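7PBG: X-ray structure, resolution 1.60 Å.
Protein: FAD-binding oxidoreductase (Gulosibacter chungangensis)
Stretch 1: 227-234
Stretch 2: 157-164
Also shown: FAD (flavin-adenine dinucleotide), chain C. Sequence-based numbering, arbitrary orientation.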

ATOM      1  N   ILE A 227      17.433  -7.182   5.266  1.00 17.89           N
ATOM      2  CA  ILE A 227      18.322  -6.027   4.965  1.00 17.51           C
ATOM      3  C   ILE A 227      18.129  -5.611   3.503  1.00 17.07           C
ATOM      4  O   ILE A 227      18.434  -6.366   2.593  1.00 17.59           O
ATOM      5  CB  ILE A 227      19.765  -6.352   5.343  1.00 18.60           C
ATOM      6  CG1 ILE A 227      19.865  -6.823   6.791  1.00 21.95           C
ATOM      7  CG2 ILE A 227      20.666  -5.169   5.014  1.00 18.89           C
ATOM      8  CD1 ILE A 227      21.256  -7.317   7.166  1.00 23.76           C
ATOM      9  N   CYS A 228      17.602  -4.411   3.272  1.00 16.81           N
ATOM     10  CA  CYS A 228      17.320  -3.919   1.925  1.00 17.22           C
ATOM     11  C   CYS A 228      18.622  -3.372   1.270  1.00 15.96           C
ATOM     12  O   CYS A 228      19.383  -2.642   1.928  1.00 17.99           O
ATOM     13  CB  CYS A 228      16.316  -2.810   1.985  1.00 18.17           C
ATOM     14  SG  CYS A 228      15.808  -2.285   0.332  1.00 19.55           S
ATOM     15  N   THR A 229      18.901  -3.826   0.054  1.00 18.32           N
ATOM     16  CA  THR A 229      20.118  -3.418  -0.697  1.00 17.57           C
ATOM     17  C   THR A 229      19.735  -2.596  -1.924  1.00 16.81           C
ATOM     18  O   THR A 229      20.631  -2.037  -2.584  1.00 18.28           O
ATOM     19  CB  THR A 229      20.919  -4.673  -1.029  1.00 20.57           C
ATOM     20  OG1 THR A 229      20.081  -5.535  -1.806  1.00 21.34           O
ATOM     21  CG2 THR A 229      21.376  -5.371   0.232  1.00 20.02           C
ATOM     22  N   ARG A 230      18.467  -2.516  -2.252  1.00 18.13           N
ATOM     23  CA  ARG A 230      18.016  -1.783  -3.476  1.00 16.91           C
ATOM     24  C   ARG A 230      16.540  -1.513  -3.326  1.00 16.86           C
ATOM     25  O   ARG A 230      15.794  -2.421  -2.826  1.00 18.01           O
ATOM     26  CB  ARG A 230      18.331  -2.607  -4.735  1.00 17.74           C
ATOM     27  CG  ARG A 230      18.115  -1.798  -6.011  1.00 18.29           C
ATOM     28  CD  ARG A 230      18.005  -2.627  -7.270  1.00 20.43           C
ATOM     29  NE  ARG A 230      19.243  -3.338  -7.501  1.00 21.76           N
ATOM     30  CZ  ARG A 230      19.728  -3.684  -8.669  1.00 26.27           C
ATOM     31  NH1 ARG A 230      19.076  -3.391  -9.785  1.00 24.42           N
ATOM     32  NH2 ARG A 230      20.898  -4.294  -8.701  1.00 24.30           N
ATOM     33  N   MET A 231      16.067  -0.340  -3.764  1.00 19.14           N
ATOM     34  CA  MET A 231      14.651   0.014  -3.634  1.00 18.59           C
ATOM     35  C   MET A 231      14.243   0.920  -4.792  1.00 18.00           C
ATOM     36  O   MET A 231      15.022   1.851  -5.124  1.00 16.38           O
ATOM     37  CB  MET A 231      14.364   0.745  -2.329  1.00 18.39           C
ATOM     38  CG  MET A 231      12.883   1.020  -2.106  1.00 20.97           C
ATOM     39  SD  MET A 231      12.619   1.996  -0.626  1.00 19.88           S
ATOM     40  CE  MET A 231      12.522   0.633   0.530  1.00 21.69           C
ATOM     41  N   GLY A 232      13.111   0.597  -5.424  1.00 17.23           N
ATOM     42  CA  GLY A 232      12.531   1.536  -6.394  1.00 15.41           C
ATOM     43  C   GLY A 232      11.700   2.574  -5.668  1.00 17.39           C
ATOM     44  O   GLY A 232      10.987   2.224  -4.680  1.00 16.64           O
ATOM     45  N   MET A 233      11.766   3.818  -6.130  1.00 16.94           N
ATOM     46  CA  MET A 233      10.955   4.916  -5.545  1.00 17.85           C
ATOM     47  C   MET A 233      10.265   5.613  -6.698  1.00 17.09           C
ATOM     48  O   MET A 233      10.989   6.172  -7.533  1.00 17.82           O
ATOM     49  CB  MET A 233      11.776   5.912  -4.730  1.00 16.50           C
ATOM     50  CG  MET A 233      10.976   7.088  -4.162  1.00 16.46           C
ATOM     51  SD  MET A 233       9.551   6.496  -3.168  1.00 20.31           S
ATOM     52  CE  MET A 233      10.395   5.567  -1.888  1.00 18.62           C
ATOM     53  N   GLN A 234       8.951   5.453  -6.813  1.00 15.79           N
ATOM     54  CA  GLN A 234       8.195   6.152  -7.901  1.00 15.08           C
ATOM     55  C   GLN A 234       8.194   7.665  -7.608  1.00 17.06           C
ATOM     56  O   GLN A 234       8.166   8.045  -6.430  1.00 16.69           O
ATOM     57  CB  GLN A 234       6.812   5.518  -7.985  1.00 15.97           C
ATOM     58  CG  GLN A 234       6.917   4.066  -8.368  1.00 15.93           C
ATOM     59  CD  GLN A 234       5.619   3.327  -8.367  1.00 17.01           C
ATOM     60  OE1 GLN A 234       4.618   3.802  -7.835  1.00 21.47           O
ATOM     61  NE2 GLN A 234       5.650   2.179  -9.005  1.00 16.38           N
TER
HETATM   62  PA  FAD C 601      18.065   5.128   8.566  1.00 17.83           P
HETATM   63  O1A FAD C 601      18.532   5.568   9.916  1.00 19.12           O
HETATM   64  O2A FAD C 601      19.091   4.655   7.566  1.00 18.25           O
HETATM   65  O5B FAD C 601      17.027   3.970   8.769  1.00 16.85           O
HETATM   66  C5B FAD C 601      16.004   4.041   9.753  1.00 16.90           C
HETATM   67  C4B FAD C 601      15.663   2.629  10.162  1.00 18.48           C
HETATM   68  O4B FAD C 601      15.101   1.891   9.039  1.00 18.57           O
HETATM   69  C3B FAD C 601      16.841   1.758  10.625  1.00 18.55           C
HETATM   70  O3B FAD C 601      17.163   2.002  11.992  1.00 20.59           O
HETATM   71  C2B FAD C 601      16.353   0.339  10.293  1.00 17.53           C
HETATM   72  O2B FAD C 601      15.486  -0.108  11.319  1.00 19.38           O
HETATM   73  C1B FAD C 601      15.619   0.572   8.977  1.00 18.00           C
HETATM   74  N9A FAD C 601      16.442   0.463   7.801  1.00 19.11           N
HETATM   75  C8A FAD C 601      16.990   1.497   7.110  1.00 18.78           C
HETATM   76  N7A FAD C 601      17.667   1.093   6.076  1.00 19.27           N
HETATM   77  C5A FAD C 601      17.616  -0.280   6.123  1.00 17.77           C
HETATM   78  C6A FAD C 601      18.106  -1.268   5.263  1.00 18.35           C
HETATM   79  N6A FAD C 601      18.865  -0.997   4.194  1.00 18.32           N
HETATM   80  N1A FAD C 601      17.855  -2.554   5.599  1.00 20.84           N
HETATM   81  C2A FAD C 601      17.086  -2.808   6.690  1.00 20.42           C
HETATM   82  N3A FAD C 601      16.544  -1.954   7.548  1.00 20.79           N
HETATM   83  C4A FAD C 601      16.854  -0.688   7.201  1.00 18.14           C
HETATM   84  N1  FAD C 601      11.109  11.954   9.472  1.00 17.95           N
HETATM   85  C2  FAD C 601      10.209  11.927   8.506  1.00 15.61           C
HETATM   86  O2  FAD C 601       9.838  10.837   7.997  1.00 16.24           O
HETATM   87  N3  FAD C 601       9.719  13.060   7.969  1.00 17.11           N
HETATM   88  C4  FAD C 601      10.044  14.300   8.441  1.00 19.16           C
HETATM   89  O4  FAD C 601       9.617  15.315   7.859  1.00 23.78           O
HETATM   90  C4X FAD C 601      10.948  14.377   9.484  1.00 20.22           C
HETATM   91  N5  FAD C 601      11.246  15.562   9.946  1.00 21.11           N
HETATM   92  C5X FAD C 601      12.155  15.608  10.974  1.00 19.81           C
HETATM   93  C6  FAD C 601      12.511  16.870  11.471  1.00 20.38           C
HETATM   94  C7  FAD C 601      13.459  17.019  12.464  1.00 19.88           C
HETATM   95  C7M FAD C 601      13.821  18.406  12.954  1.00 20.17           C
HETATM   96  C8  FAD C 601      14.086  15.862  12.975  1.00 19.02           C
HETATM   97  C8M FAD C 601      15.120  15.973  14.054  1.00 21.45           C
HETATM   98  C9  FAD C 601      13.719  14.613  12.519  1.00 19.25           C
HETATM   99  C9A FAD C 601      12.762  14.446  11.500  1.00 17.27           C
HETATM  100  N10 FAD C 601      12.414  13.205  10.975  1.00 19.66           N
HETATM  101  C10 FAD C 601      11.498  13.131   9.935  1.00 18.36           C
HETATM  102  C1' FAD C 601      13.071  11.949  11.420  1.00 17.57           C
HETATM  103  C2' FAD C 601      14.328  11.597  10.608  1.00 19.28           C
HETATM  104  O2' FAD C 601      15.160  12.785  10.380  1.00 21.73           O
HETATM  105  C3' FAD C 601      14.063  11.007   9.208  1.00 18.67           C
HETATM  106  O3' FAD C 601      13.021  10.064   9.267  1.00 18.55           O
HETATM  107  C4' FAD C 601      15.272  10.354   8.524  1.00 18.94           C
HETATM  108  O4' FAD C 601      15.088  10.349   7.100  1.00 22.16           O
HETATM  109  C5' FAD C 601      15.488   8.951   9.023  1.00 16.78           C
HETATM  110  O5' FAD C 601      16.874   8.584   8.998  1.00 19.89           O
HETATM  111  P   FAD C 601      17.520   7.852   7.735  1.00 19.61           P
HETATM  112  O1P FAD C 601      19.006   8.048   7.793  1.00 19.52           O
HETATM  113  O2P FAD C 601      16.784   8.354   6.534  1.00 19.17           O
HETATM  114  O3P FAD C 601      17.165   6.308   7.951  1.00 18.08           O
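Stretch 2, residues 157-164: SVMGNTME

Stretch 2 is a short helix, residues 158 to 163, laid nearly square across the strand of stretch 1: the two N-to-C directions make an angle of 85°, and the axes approach to 9.3 Å. Ser-157 stands just before the helix as its N-cap, its OG accepting a hydrogen bond from Gly-160 N at 2.8 Å. No hydrogen bond joins the two stretches, so the fit depends on van der Waals packing, of side chains on one another and on the strand backbone.

In the extended strand alternate side chains face the same way, and Cys-228 and Met-231 and Met-233 turn toward the helix. The twist of phase between Cys-228 and Met-231 comes at Thr-229, whose psi of -9° departs from an extended conformation. Thr-229 and Arg-230 point away, leaving backbone uncovered between Cys-228 and Met-231. Met-159 fills this hollow. Its CA-to-CB bond points sideways, but an unbranched chain with chi1 and chi2 both t carries its tip to the strand: Met-159 CE lies 3.6 Å from Arg-230 N, 3.6 Å from Met-231 N and 3.7 Å from Met-231 CB, while Met-159 SD rests 3.5 Å from Cys-228 SG. The small cysteine leaves room for this long neighbor.

Met-231, also extended, reaches back between Thr-162 and Met-163, its SD 3.8 Å from Thr-162 CG2 and its CE 3.9 Å from Met-163 SD. Met-163 folds through three m rotamers and brings its CE to 4.1 Å from Cys-228 CB. Farther along, Met-233 has chi1 t, which sets its CG 4.1 Å from Val-158 CG1; chi2 and chi3, both p, then turn the tip so that its CE lies 3.3 Å from Thr-162 OG1. Thr-162 OG1 donates a hydrogen bond to Val-158 O at 2.8 Å, so threonine can face a methionine methyl with its polar group satisfied.

Gly-160 suits the FAD side: an ideal CB would lie 2.5 Å from FAD O3P.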

ATOM      1  N   SER A 157      18.033   9.277   4.147  1.00 17.87           N
ATOM      2  CA  SER A 157      18.122   8.215   3.110  1.00 17.41           C
ATOM      3  C   SER A 157      16.769   7.957   2.440  1.00 18.10           C
ATOM      4  O   SER A 157      15.730   7.719   3.150  1.00 16.74           O
ATOM      5  CB  SER A 157      18.670   6.924   3.706  1.00 17.97           C
ATOM      6  OG  SER A 157      18.432   5.847   2.830  1.00 17.68           O
ATOM      7  N   VAL A 158      16.698   8.003   1.115  1.00 19.86           N
ATOM      8  CA  VAL A 158      15.410   7.716   0.418  1.00 18.70           C
ATOM      9  C   VAL A 158      14.901   6.370   0.900  1.00 18.61           C
ATOM     10  O   VAL A 158      13.702   6.255   1.318  1.00 19.35           O
ATOM     11  CB  VAL A 158      15.596   7.800  -1.102  1.00 20.99           C
ATOM     12  CG1 VAL A 158      14.306   7.492  -1.865  1.00 22.18           C
ATOM     13  CG2 VAL A 158      16.183   9.125  -1.499  1.00 20.66           C
ATOM     14  N   MET A 159      15.799   5.399   0.970  1.00 16.94           N
ATOM     15  CA  MET A 159      15.453   4.017   1.374  1.00 18.68           C
ATOM     16  C   MET A 159      15.177   3.951   2.869  1.00 18.08           C
ATOM     17  O   MET A 159      14.136   3.343   3.326  1.00 17.64           O
ATOM     18  CB  MET A 159      16.595   3.077   1.009  1.00 17.75           C
ATOM     19  CG  MET A 159      16.293   1.684   1.388  1.00 20.07           C
ATOM     20  SD  MET A 159      17.680   0.567   1.130  1.00 19.65           S
ATOM     21  CE  MET A 159      17.719   0.572  -0.664  1.00 19.96           C
ATOM     22  N   GLY A 160      16.101   4.488   3.658  1.00 18.31           N
ATOM     23  CA  GLY A 160      16.011   4.359   5.123  1.00 18.42           C
ATOM     24  C   GLY A 160      14.754   5.011   5.664  1.00 20.57           C
ATOM     25  O   GLY A 160      14.050   4.447   6.508  1.00 18.35           O
ATOM     26  N   ASN A 161      14.404   6.194   5.152  1.00 17.85           N
ATOM     27  CA  ASN A 161      13.193   6.889   5.615  1.00 19.01           C
ATOM     28  C   ASN A 161      11.988   5.996   5.291  1.00 20.64           C
ATOM     29  O   ASN A 161      11.086   5.853   6.128  1.00 17.34           O
ATOM     30  CB  ASN A 161      13.127   8.256   4.941  1.00 20.03           C
ATOM     31  CG  ASN A 161      11.901   9.015   5.360  1.00 21.60           C
ATOM     32  OD1 ASN A 161      10.800   8.787   4.816  1.00 22.16           O
ATOM     33  ND2 ASN A 161      12.087   9.908   6.313  1.00 18.93           N
ATOM     34  N   THR A 162      11.949   5.442   4.079  1.00 18.74           N
ATOM     35  CA  THR A 162      10.854   4.573   3.621  1.00 17.54           C
ATOM     36  C   THR A 162      10.692   3.427   4.604  1.00 18.72           C
ATOM     37  O   THR A 162       9.514   3.087   4.889  1.00 19.61           O
ATOM     38  CB  THR A 162      11.048   4.147   2.163  1.00 18.83           C
ATOM     39  OG1 THR A 162      11.068   5.315   1.344  1.00 18.84           O
ATOM     40  CG2 THR A 162       9.932   3.276   1.668  1.00 20.81           C
ATOM     41  N   MET A 163      11.795   2.801   5.007  1.00 17.48           N
ATOM     42  CA  MET A 163      11.733   1.592   5.880  1.00 21.96           C
ATOM     43  C   MET A 163      11.141   1.944   7.252  1.00 22.08           C
ATOM     44  O   MET A 163      10.716   1.002   7.970  1.00 21.34           O
ATOM     45  CB  MET A 163      13.097   0.960   6.117  1.00 23.00           C
ATOM     46  CG  MET A 163      13.904   0.696   4.898  1.00 34.55           C
ATOM     47  SD  MET A 163      13.422  -0.786   4.076  1.00 38.20           S
ATOM     48  CE  MET A 163      13.852  -2.130   5.194  1.00 26.71           C
ATOM     49  N   GLU A 164      11.093   3.219   7.634  1.00 19.30           N
ATOM     50  CA  GLU A 164      10.453   3.688   8.884  1.00 19.14           C
ATOM     51  C   GLU A 164       9.016   4.170   8.643  1.00 18.07           C
ATOM     52  O   GLU A 164       8.436   4.731   9.569  1.00 18.76           O
ATOM     53  CB  GLU A 164      11.262   4.838   9.498  1.00 19.74           C
ATOM     54  CG  GLU A 164      12.434   4.314  10.290  1.00 21.08           C
ATOM     55  CD  GLU A 164      12.027   3.776  11.661  1.00 20.06           C
ATOM     56  OE1 GLU A 164      12.002   2.520  11.816  1.00 23.76           O
ATOM     57  OE2 GLU A 164      11.764   4.611  12.590  1.00 21.34           O
TER